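Local atomic coordinates of protein of unknown function with a Fic domain (PDB entry 3CUC), a protein that is of unknown function but carries a Fic domain, the mainly helical fold shared by members of the Fic/DOC family. Residues 12-17 and 271-276; 85-90 and 207-212; 214-219 and 264-269. All coordinates share one frame; numbering follows the deposited sequence.

Contact 1: 12-17 and 271-276; sequences SKWKSL and TLAIKA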
loop_
_atom_site.group_PDB
_atom_site.type_symbol
_atom_site.label_atom_id
_atom_site.label_comp_id
_atom_site.label_asym_id
_atom_site.label_seq_id
_atom_site.Cartn_x
_atom_site.Cartn_y
_atom_site.Cartn_z
ATOM N N SER A 12 -17.716 12.701 -5.147
ATOM C CA SER A 12 -18.616 13.765 -4.743
ATOM C C SER A 12 -19.670 13.265 -3.764
ATOM O O SER A 12 -19.946 13.924 -2.766
ATOM C CB SER A 12 -19.303 14.374 -5.960
ATOM O OG SER A 12 -20.347 15.236 -5.550
ATOM N N LYS A 13 -20.256 12.108 -4.056
ATOM C CA LYS A 13 -21.281 11.529 -3.198
ATOM C C LYS A 13 -20.694 11.163 -1.846
ATOM O O LYS A 13 -21.325 11.350 -0.810
ATOM C CB LYS A 13 -21.887 10.288 -3.853
ATOM C CG LYS A 13 -23.006 9.616 -3.053
ATOM C CD LYS A 13 -24.273 10.467 -3.038
ATOM C CE LYS A 13 -25.349 9.860 -2.148
ATOM N NZ LYS A 13 -26.630 10.608 -2.303
ATOM N N TRP A 14 -19.482 10.627 -1.872
ATOM C CA TRP A 14 -18.778 10.230 -0.657
ATOM C C TRP A 14 -18.529 11.428 0.240
ATOM O O TRP A 14 -18.838 11.379 1.427
ATOM C CB TRP A 14 -17.461 9.530 -1.016
ATOM C CG TRP A 14 -16.434 9.445 0.076
ATOM C CD1 TRP A 14 -15.254 10.126 0.141
ATOM C CD2 TRP A 14 -16.474 8.604 1.230
ATOM N NE1 TRP A 14 -14.563 9.770 1.270
ATOM C CE2 TRP A 14 -15.289 8.835 1.956
ATOM C CE3 TRP A 14 -17.400 7.683 1.725
ATOM C CZ2 TRP A 14 -15.007 8.179 3.155
ATOM C CZ3 TRP A 14 -17.118 7.026 2.922
ATOM C CH2 TRP A 14 -15.932 7.279 3.621
ATOM N N LYS A 15 -17.993 12.504 -0.327
ATOM C CA LYS A 15 -17.744 13.731 0.443
ATOM C C LYS A 15 -19.032 14.269 1.081
ATOM O O LYS A 15 -18.996 14.784 2.192
ATOM C CB LYS A 15 -17.047 14.812 -0.415
ATOM C CG LYS A 15 -15.514 14.664 -0.499
ATOM C CD LYS A 15 -14.809 15.190 0.757
ATOM N N SER A 16 -20.162 14.116 0.393
ATOM C CA SER A 16 -21.442 14.643 0.874
ATOM C C SER A 16 -21.974 13.879 2.082
ATOM O O SER A 16 -22.780 14.402 2.853
ATOM C CB SER A 16 -22.498 14.619 -0.233
ATOM O OG SER A 16 -23.048 13.322 -0.386
ATOM N N LEU A 17 -21.534 12.640 2.242
ATOM C CA LEU A 17 -22.029 11.798 3.319
ATOM C C LEU A 17 -21.158 11.891 4.568
ATOM O O LEU A 17 -21.461 11.262 5.582
ATOM C CB LEU A 17 -22.111 10.348 2.850
ATOM C CG LEU A 17 -23.099 10.079 1.715
ATOM C CD1 LEU A 17 -22.837 8.701 1.104
ATOM C CD2 LEU A 17 -24.523 10.187 2.204
ATOM N N THR A 271 -17.712 2.901 -3.695
ATOM C CA THR A 271 -19.031 2.299 -3.849
ATOM C C THR A 271 -19.449 1.586 -2.567
ATOM O O THR A 271 -20.567 1.759 -2.096
ATOM C CB THR A 271 -19.077 1.323 -5.032
ATOM O OG1 THR A 271 -18.741 2.022 -6.238
ATOM C CG2 THR A 271 -20.466 0.730 -5.174
ATOM N N LEU A 272 -18.543 0.800 -2.000
ATOM C CA LEU A 272 -18.809 0.126 -0.735
ATOM C C LEU A 272 -19.004 1.108 0.416
ATOM O O LEU A 272 -19.865 0.894 1.272
ATOM C CB LEU A 272 -17.682 -0.856 -0.383
ATOM C CG LEU A 272 -18.006 -2.346 -0.490
ATOM C CD1 LEU A 272 -18.546 -2.677 -1.896
ATOM C CD2 LEU A 272 -16.770 -3.196 -0.129
ATOM N N ALA A 273 -18.194 2.166 0.451
ATOM C CA ALA A 273 -18.233 3.115 1.558
ATOM C C ALA A 273 -19.533 3.916 1.529
ATOM O O ALA A 273 -20.159 4.127 2.570
ATOM C CB ALA A 273 -17.035 4.031 1.515
ATOM N N ILE A 274 -19.941 4.338 0.334
ATOM C CA ILE A 274 -21.241 4.995 0.146
ATOM C C ILE A 274 -22.377 4.072 0.608
ATOM O O ILE A 274 -23.335 4.512 1.255
ATOM C CB ILE A 274 -21.464 5.414 -1.337
ATOM C CG1 ILE A 274 -20.568 6.600 -1.694
ATOM C CG2 ILE A 274 -22.918 5.783 -1.586
ATOM C CD1 ILE A 274 -20.566 6.939 -3.161
ATOM N N LYS A 275 -22.248 2.791 0.279
ATOM C CA LYS A 275 -23.243 1.792 0.647
ATOM C C LYS A 275 -23.358 1.706 2.171
ATOM O O LYS A 275 -24.462 1.671 2.716
ATOM C CB LYS A 275 -22.854 0.437 0.040
ATOM C CG LYS A 275 -24.022 -0.423 -0.432
ATOM C CD LYS A 275 -23.598 -1.361 -1.573
ATOM C CE LYS A 275 -24.477 -2.608 -1.650
ATOM N NZ LYS A 275 -25.923 -2.281 -1.732
ATOM N N ALA A 276 -22.211 1.701 2.846
ATOM C CA ALA A 276 -22.162 1.664 4.306
ATOM C C ALA A 276 -22.785 2.918 4.909
ATOM O O ALA A 276 -23.622 2.822 5.804
ATOM C CB ALA A 276 -20.728 1.504 4.789
#
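I274 points its two branches into the side chains of K13 and L17, while W14 swings its indole past them to A273. The I274 side chain crosses both K13 and L17 at about a right angle. Against K13 the outer methyl CD1 does the touching, 3.6 Å from the lysine CG and nearly as close to CB. CG of K13 stands anti to the backbone N (chi1 -178°), beside I274; the chain then bends at chi2 and its far end leads away, so that K13 contributes its first methylenes and not its ammonium group. On the L17 side the branch methyl CG2 of I274 lies 4.0 Å from CD1 of the leucine. These contacts tie helix 6-16, near its C-terminal end, to the last turns of helix 256-277, joining the two ends of this mainly helical Fic-domain chain. The axes approach to 9.7 Å and run roughly in the same direction, inclined by 34°, and no hydrogen bond links the two segments. W14 and I274 are in register and touch loosely, CB of the tryptophan lying 4.3 Å from CG1 of the isoleucine. CG of W14 is anti to its own backbone N, and the end of the side chain comes nearer to the 271-276 helix; the six-membered part of the indole meets A273 obliquely, CZ3 being 3.3 Å from the alanine CB. The indole is buried, yet its NE1 is satisfied by a hydrogen bond to G215 O, while L270 and P217 add further apolar contacts to the ring. L10, one turn earlier on helix 6-16, also touches I274. Away from the other helix, S16 OG turns back to K13 O at 2.7 Å, tilted 26° from the carbonyl plane.

Contact 2: 85-90 and 207-212; sequences KQEAQD and VNFVLH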
loop_
_atom_site.group_PDB
_atom_site.type_symbol
_atom_site.label_atom_id
_atom_site.label_comp_id
_atom_site.label_asym_id
_atom_site.label_seq_id
_atom_site.Cartn_x
_atom_site.Cartn_y
_atom_site.Cartn_z
ATOM N N LYS A 85 -2.308 5.221 9.410
ATOM C CA LYS A 85 -3.504 6.013 9.688
ATOM C C LYS A 85 -3.139 7.227 10.543
ATOM O O LYS A 85 -3.468 8.367 10.202
ATOM C CB LYS A 85 -4.572 5.171 10.388
ATOM C CG LYS A 85 -5.332 4.250 9.440
ATOM C CD LYS A 85 -5.977 3.069 10.160
ATOM C CE LYS A 85 -7.247 3.457 10.883
ATOM N NZ LYS A 85 -7.875 2.271 11.509
ATOM N N GLN A 86 -2.427 6.975 11.637
ATOM C CA GLN A 86 -2.019 8.026 12.559
ATOM C C GLN A 86 -1.066 9.022 11.907
ATOM O O GLN A 86 -1.191 10.231 12.109
ATOM C CB GLN A 86 -1.355 7.405 13.780
ATOM C CG GLN A 86 -0.995 8.399 14.847
ATOM C CD GLN A 86 -0.551 7.728 16.114
ATOM O OE1 GLN A 86 0.628 7.742 16.453
ATOM N NE2 GLN A 86 -1.492 7.116 16.819
ATOM N N GLU A 87 -0.113 8.509 11.136
ATOM C CA GLU A 87 0.837 9.365 10.436
ATOM C C GLU A 87 0.083 10.220 9.427
ATOM O O GLU A 87 0.262 11.428 9.401
ATOM C CB GLU A 87 1.928 8.542 9.739
ATOM C CG GLU A 87 3.237 9.302 9.498
ATOM C CD GLU A 87 4.111 9.421 10.739
ATOM O OE1 GLU A 87 3.629 9.105 11.848
ATOM O OE2 GLU A 87 5.285 9.838 10.601
ATOM N N ALA A 88 -0.774 9.591 8.622
ATOM C CA ALA A 88 -1.591 10.304 7.635
ATOM C C ALA A 88 -2.497 11.373 8.263
ATOM O O ALA A 88 -2.617 12.471 7.734
ATOM C CB ALA A 88 -2.434 9.326 6.832
ATOM N N GLN A 89 -3.139 11.056 9.383
ATOM C CA GLN A 89 -4.075 11.998 9.999
ATOM C C GLN A 89 -3.390 13.276 10.472
ATOM O O GLN A 89 -3.993 14.347 10.427
ATOM C CB GLN A 89 -4.834 11.350 11.159
ATOM C CG GLN A 89 -5.974 10.442 10.712
ATOM C CD GLN A 89 -6.287 9.361 11.743
ATOM O OE1 GLN A 89 -6.156 9.589 12.947
ATOM N NE2 GLN A 89 -6.690 8.176 11.273
ATOM N N ASP A 90 -2.144 13.167 10.927
ATOM C CA ASP A 90 -1.370 14.347 11.299
ATOM C C ASP A 90 -0.875 15.019 10.022
ATOM O O ASP A 90 0.250 14.798 9.578
ATOM C CB ASP A 90 -0.200 13.983 12.213
ATOM C CG ASP A 90 0.558 15.205 12.705
ATOM O OD1 ASP A 90 0.281 16.334 12.239
ATOM O OD2 ASP A 90 1.436 15.038 13.569
ATOM N N VAL A 207 0.364 3.702 -0.347
ATOM C CA VAL A 207 -0.789 4.135 -1.131
ATOM C C VAL A 207 -1.879 4.583 -0.181
ATOM O O VAL A 207 -2.401 5.691 -0.294
ATOM C CB VAL A 207 -1.359 3.016 -2.019
ATOM C CG1 VAL A 207 -2.754 3.388 -2.517
ATOM C CG2 VAL A 207 -0.429 2.727 -3.181
ATOM N N ASN A 208 -2.209 3.719 0.769
ATOM C CA ASN A 208 -3.286 4.011 1.696
ATOM C C ASN A 208 -2.943 5.129 2.674
ATOM O O ASN A 208 -3.845 5.781 3.211
ATOM C CB ASN A 208 -3.736 2.737 2.411
ATOM C CG ASN A 208 -4.537 1.816 1.499
ATOM O OD1 ASN A 208 -5.194 2.268 0.558
ATOM N ND2 ASN A 208 -4.488 0.522 1.776
ATOM N N PHE A 209 -1.649 5.373 2.877
ATOM C CA PHE A 209 -1.210 6.544 3.631
ATOM C C PHE A 209 -1.649 7.809 2.906
ATOM O O PHE A 209 -2.237 8.705 3.503
ATOM C CB PHE A 209 0.307 6.534 3.819
ATOM C CG PHE A 209 0.881 7.849 4.277
ATOM C CD1 PHE A 209 0.923 8.176 5.627
ATOM C CD2 PHE A 209 1.403 8.749 3.360
ATOM C CE1 PHE A 209 1.467 9.384 6.054
ATOM C CE2 PHE A 209 1.943 9.957 3.777
ATOM C CZ PHE A 209 1.977 10.273 5.131
ATOM N N VAL A 210 -1.366 7.861 1.611
ATOM C CA VAL A 210 -1.698 9.026 0.814
ATOM C C VAL A 210 -3.214 9.240 0.779
ATOM O O VAL A 210 -3.701 10.329 1.089
ATOM C CB VAL A 210 -1.128 8.904 -0.615
ATOM C CG1 VAL A 210 -1.549 10.101 -1.466
ATOM C CG2 VAL A 210 0.398 8.778 -0.567
ATOM N N LEU A 211 -3.951 8.191 0.434
ATOM C CA LEU A 211 -5.400 8.285 0.324
ATOM C C LEU A 211 -6.054 8.699 1.639
ATOM O O LEU A 211 -6.960 9.526 1.650
ATOM C CB LEU A 211 -5.999 6.953 -0.137
ATOM C CG LEU A 211 -5.653 6.448 -1.539
ATOM C CD1 LEU A 211 -6.322 5.104 -1.807
ATOM C CD2 LEU A 211 -6.071 7.450 -2.574
ATOM N N HIS A 212 -5.608 8.123 2.747
ATOM C CA HIS A 212 -6.213 8.435 4.043
ATOM C C HIS A 212 -5.961 9.896 4.444
ATOM O O HIS A 212 -6.871 10.590 4.919
ATOM C CB HIS A 212 -5.682 7.496 5.120
ATOM C CG HIS A 212 -6.408 7.600 6.421
ATOM N ND1 HIS A 212 -7.736 7.264 6.558
ATOM C CD2 HIS A 212 -5.987 7.988 7.649
ATOM C CE1 HIS A 212 -8.105 7.447 7.814
ATOM N NE2 HIS A 212 -7.062 7.884 8.496
#
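H212 and Q89 form the one hydrogen bond between the two helices, on the outer side of a contact whose inner part is held by A88 and F209. On the inner side the helices are in register at A88 and F209, and the small alanine lets the axes approach to 8.5 Å at an angle of 40°. CB of A88 sits 3.4 Å from the carbonyl O of F209 and 3.7 Å from its ring atom CD1. CG of F209 is anti to the backbone N (chi1 166°), and the ring comes up to the 85-89 helix, where CE1 lies 3.8 Å from CB of E87 and the backbone carbon of E87 meets the ring edge. The E87 carboxylate leads away to a salt bridge with R93. Y167 of helix 156-173 also touches F209.

The outer side is polar and looser. Q89, an exposed residue, sends NE2 to NE2 of H212 at 2.8 Å with an almost straight N-H angle of 175°; the donor lies in the imidazole plane, consistent with an unprotonated ring nitrogen there. CG of K85 lies over one face of that ring, toward its rim, 4.1 Å from NE2 of H212, whereas the lysine NZ goes off to E82. R213, next along, hydrogen-bonds to A88 O. Helix 199-213 begins within the HPFxDGNGR signature of Fic proteins, and its C-terminal end is packed here on helix 68-89 within the helical Fic fold.

Contact 3: 214-219 and 264-269; sequences YGYPMI and SCLIRS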
loop_
_atom_site.group_PDB
_atom_site.type_symbol
_atom_site.label_atom_id
_atom_site.label_comp_id
_atom_site.label_asym_id
_atom_site.label_seq_id
_atom_site.Cartn_x
_atom_site.Cartn_y
_atom_site.Cartn_z
ATOM N N TYR A 214 -5.606 12.478 2.628
ATOM C CA TYR A 214 -6.434 13.403 1.858
ATOM C C TYR A 214 -7.916 13.015 1.836
ATOM O O TYR A 214 -8.649 13.394 0.934
ATOM C CB TYR A 214 -5.862 13.562 0.440
ATOM C CG TYR A 214 -4.447 14.112 0.462
ATOM C CD1 TYR A 214 -4.199 15.411 0.879
ATOM C CD2 TYR A 214 -3.360 13.326 0.102
ATOM C CE1 TYR A 214 -2.914 15.925 0.927
ATOM C CE2 TYR A 214 -2.066 13.834 0.146
ATOM C CZ TYR A 214 -1.856 15.139 0.561
ATOM O OH TYR A 214 -0.585 15.662 0.613
ATOM N N GLY A 215 -8.363 12.280 2.848
ATOM C CA GLY A 215 -9.790 12.026 3.051
ATOM C C GLY A 215 -10.462 11.057 2.086
ATOM O O GLY A 215 -11.686 11.071 1.944
ATOM N N TYR A 216 -9.678 10.217 1.420
ATOM C CA TYR A 216 -10.242 9.191 0.559
ATOM C C TYR A 216 -10.338 7.897 1.349
ATOM O O TYR A 216 -9.554 7.677 2.269
ATOM C CB TYR A 216 -9.363 8.961 -0.665
ATOM C CG TYR A 216 -9.428 10.043 -1.718
ATOM C CD1 TYR A 216 -9.022 11.341 -1.436
ATOM C CD2 TYR A 216 -9.864 9.756 -3.013
ATOM C CE1 TYR A 216 -9.070 12.333 -2.407
ATOM C CE2 TYR A 216 -9.913 10.738 -3.991
ATOM C CZ TYR A 216 -9.510 12.017 -3.688
ATOM O OH TYR A 216 -9.560 12.982 -4.663
ATOM N N PRO A 217 -11.291 7.024 0.989
ATOM C CA PRO A 217 -11.309 5.710 1.612
ATOM C C PRO A 217 -10.149 4.883 1.091
ATOM O O PRO A 217 -9.821 4.957 -0.092
ATOM C CB PRO A 217 -12.626 5.108 1.127
ATOM C CG PRO A 217 -12.879 5.775 -0.163
ATOM C CD PRO A 217 -12.367 7.174 0.001
HETATM N N MSE A 218 -9.536 4.104 1.969
HETATM C CA MSE A 218 -8.376 3.318 1.596
HETATM C C MSE A 218 -8.779 2.154 0.682
HETATM O O MSE A 218 -9.945 1.743 0.657
HETATM C CB MSE A 218 -7.652 2.846 2.853
HETATM C CG MSE A 218 -6.943 3.984 3.556
HETATM SE SE MSE A 218 -6.153 3.461 5.212
HETATM C CE MSE A 218 -7.772 3.263 6.333
ATOM N N ILE A 219 -7.816 1.652 -0.089
ATOM C CA ILE A 219 -8.100 0.624 -1.088
ATOM C C ILE A 219 -7.467 -0.724 -0.744
ATOM O O ILE A 219 -6.500 -0.804 0.023
ATOM C CB ILE A 219 -7.658 1.059 -2.518
ATOM C CG1 ILE A 219 -6.143 1.263 -2.603
ATOM C CG2 ILE A 219 -8.379 2.340 -2.932
ATOM C CD1 ILE A 219 -5.609 1.149 -3.995
ATOM N N SER A 264 -9.635 2.202 -10.298
ATOM C CA SER A 264 -10.673 1.177 -10.302
ATOM C C SER A 264 -10.860 0.571 -8.897
ATOM O O SER A 264 -11.980 0.237 -8.506
ATOM C CB SER A 264 -10.371 0.100 -11.342
ATOM O OG SER A 264 -9.189 -0.605 -11.014
ATOM N N CYS A 265 -9.779 0.451 -8.131
ATOM C CA CYS A 265 -9.901 0.047 -6.726
ATOM C C CYS A 265 -10.639 1.098 -5.928
ATOM O O CYS A 265 -11.503 0.768 -5.118
ATOM C CB CYS A 265 -8.540 -0.159 -6.069
ATOM S SG CYS A 265 -7.505 -1.319 -6.924
ATOM N N LEU A 266 -10.276 2.363 -6.144
ATOM C CA LEU A 266 -10.895 3.461 -5.421
ATOM C C LEU A 266 -12.383 3.526 -5.735
ATOM O O LEU A 266 -13.182 3.840 -4.861
ATOM C CB LEU A 266 -10.208 4.776 -5.761
ATOM C CG LEU A 266 -10.623 5.989 -4.941
ATOM C CD1 LEU A 266 -10.328 5.791 -3.467
ATOM C CD2 LEU A 266 -9.890 7.199 -5.469
ATOM N N ILE A 267 -12.749 3.202 -6.973
ATOM C CA ILE A 267 -14.160 3.076 -7.351
ATOM C C ILE A 267 -14.866 2.024 -6.499
ATOM O O ILE A 267 -15.967 2.255 -6.009
ATOM C CB ILE A 267 -14.333 2.739 -8.857
ATOM C CG1 ILE A 267 -14.055 3.974 -9.715
ATOM C CG2 ILE A 267 -15.745 2.243 -9.150
ATOM C CD1 ILE A 267 -14.069 3.704 -11.197
ATOM N N ARG A 268 -14.219 0.878 -6.312
ATOM C CA ARG A 268 -14.779 -0.185 -5.484
ATOM C C ARG A 268 -14.944 0.270 -4.033
ATOM O O ARG A 268 -15.994 0.033 -3.441
ATOM C CB ARG A 268 -13.911 -1.449 -5.548
ATOM C CG ARG A 268 -14.586 -2.685 -4.937
ATOM C CD ARG A 268 -13.602 -3.802 -4.550
ATOM N NE ARG A 268 -14.170 -4.647 -3.491
ATOM C CZ ARG A 268 -13.770 -4.694 -2.213
ATOM N NH1 ARG A 268 -12.746 -3.962 -1.760
ATOM N NH2 ARG A 268 -14.402 -5.508 -1.370
ATOM N N SER A 269 -13.921 0.928 -3.476
ATOM C CA SER A 269 -13.953 1.407 -2.082
ATOM C C SER A 269 -15.038 2.447 -1.884
ATOM O O SER A 269 -15.802 2.381 -0.917
ATOM C CB SER A 269 -12.617 2.029 -1.666
ATOM O OG SER A 269 -11.564 1.083 -1.665
#
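Y216, P217 and I219 pack on L266, C265 and S269 just beyond the Schellman motif that ends helix 199-213, where G215, with positive phi, is the C-prime residue. From this turn the loop passes in extended conformation across helix 256-277. The methyls of L266 are shared out: CD2 meets the edge of the Y216 ring, 3.5 Å from CD2 of the tyrosine and near its plane, while CD1 lies 3.5 Å from the carbonyl O of P217 and 4.0 Å from CG2 of I219. CD1 of I219 packs on CB of C265 at 3.8 Å. Farther along the helix, CG of P217 touches CB of S269. The hydroxyl of S269 donates to the carbonyl O of M218 (a selenomethionine) at 2.9 Å, approaching at 128° to C=O and tilted 34° from its plane; this buried bond pins the loop backbone to the helix. Around it, the Y216 ring stacks with Y11 of helix 6-16, W28 of helix 22-42 touches both P217 and S269, and V179 of helix 178-192 reaches L266, so the loop lies among helices 6-16, 22-42 and 178-192 as it crosses helix 256-277.

How the contacts relate
From the N terminus, contact 1 opens first, at helix 6-16, and closes last, on helix 256-277, so its loop of 253 residues encloses both others. Contact 2 is the first to close, drawing helix 68-89 onto helix 199-213 across the intervening helices. Contact 3 follows in series: the chain leaves helix 199-213, makes a loop, and is met 45 residues later by helix 256-277. No two loops cross. Contacts 1 and 3 share helix 256-277 and touch where W14 reaches G215 and P217; contacts 2 and 3 meet where N208 binds I219 N. Contacts 1 and 2 do not touch, their nearest atoms being about 8 Å apart, and the 214-219 loop bridges them.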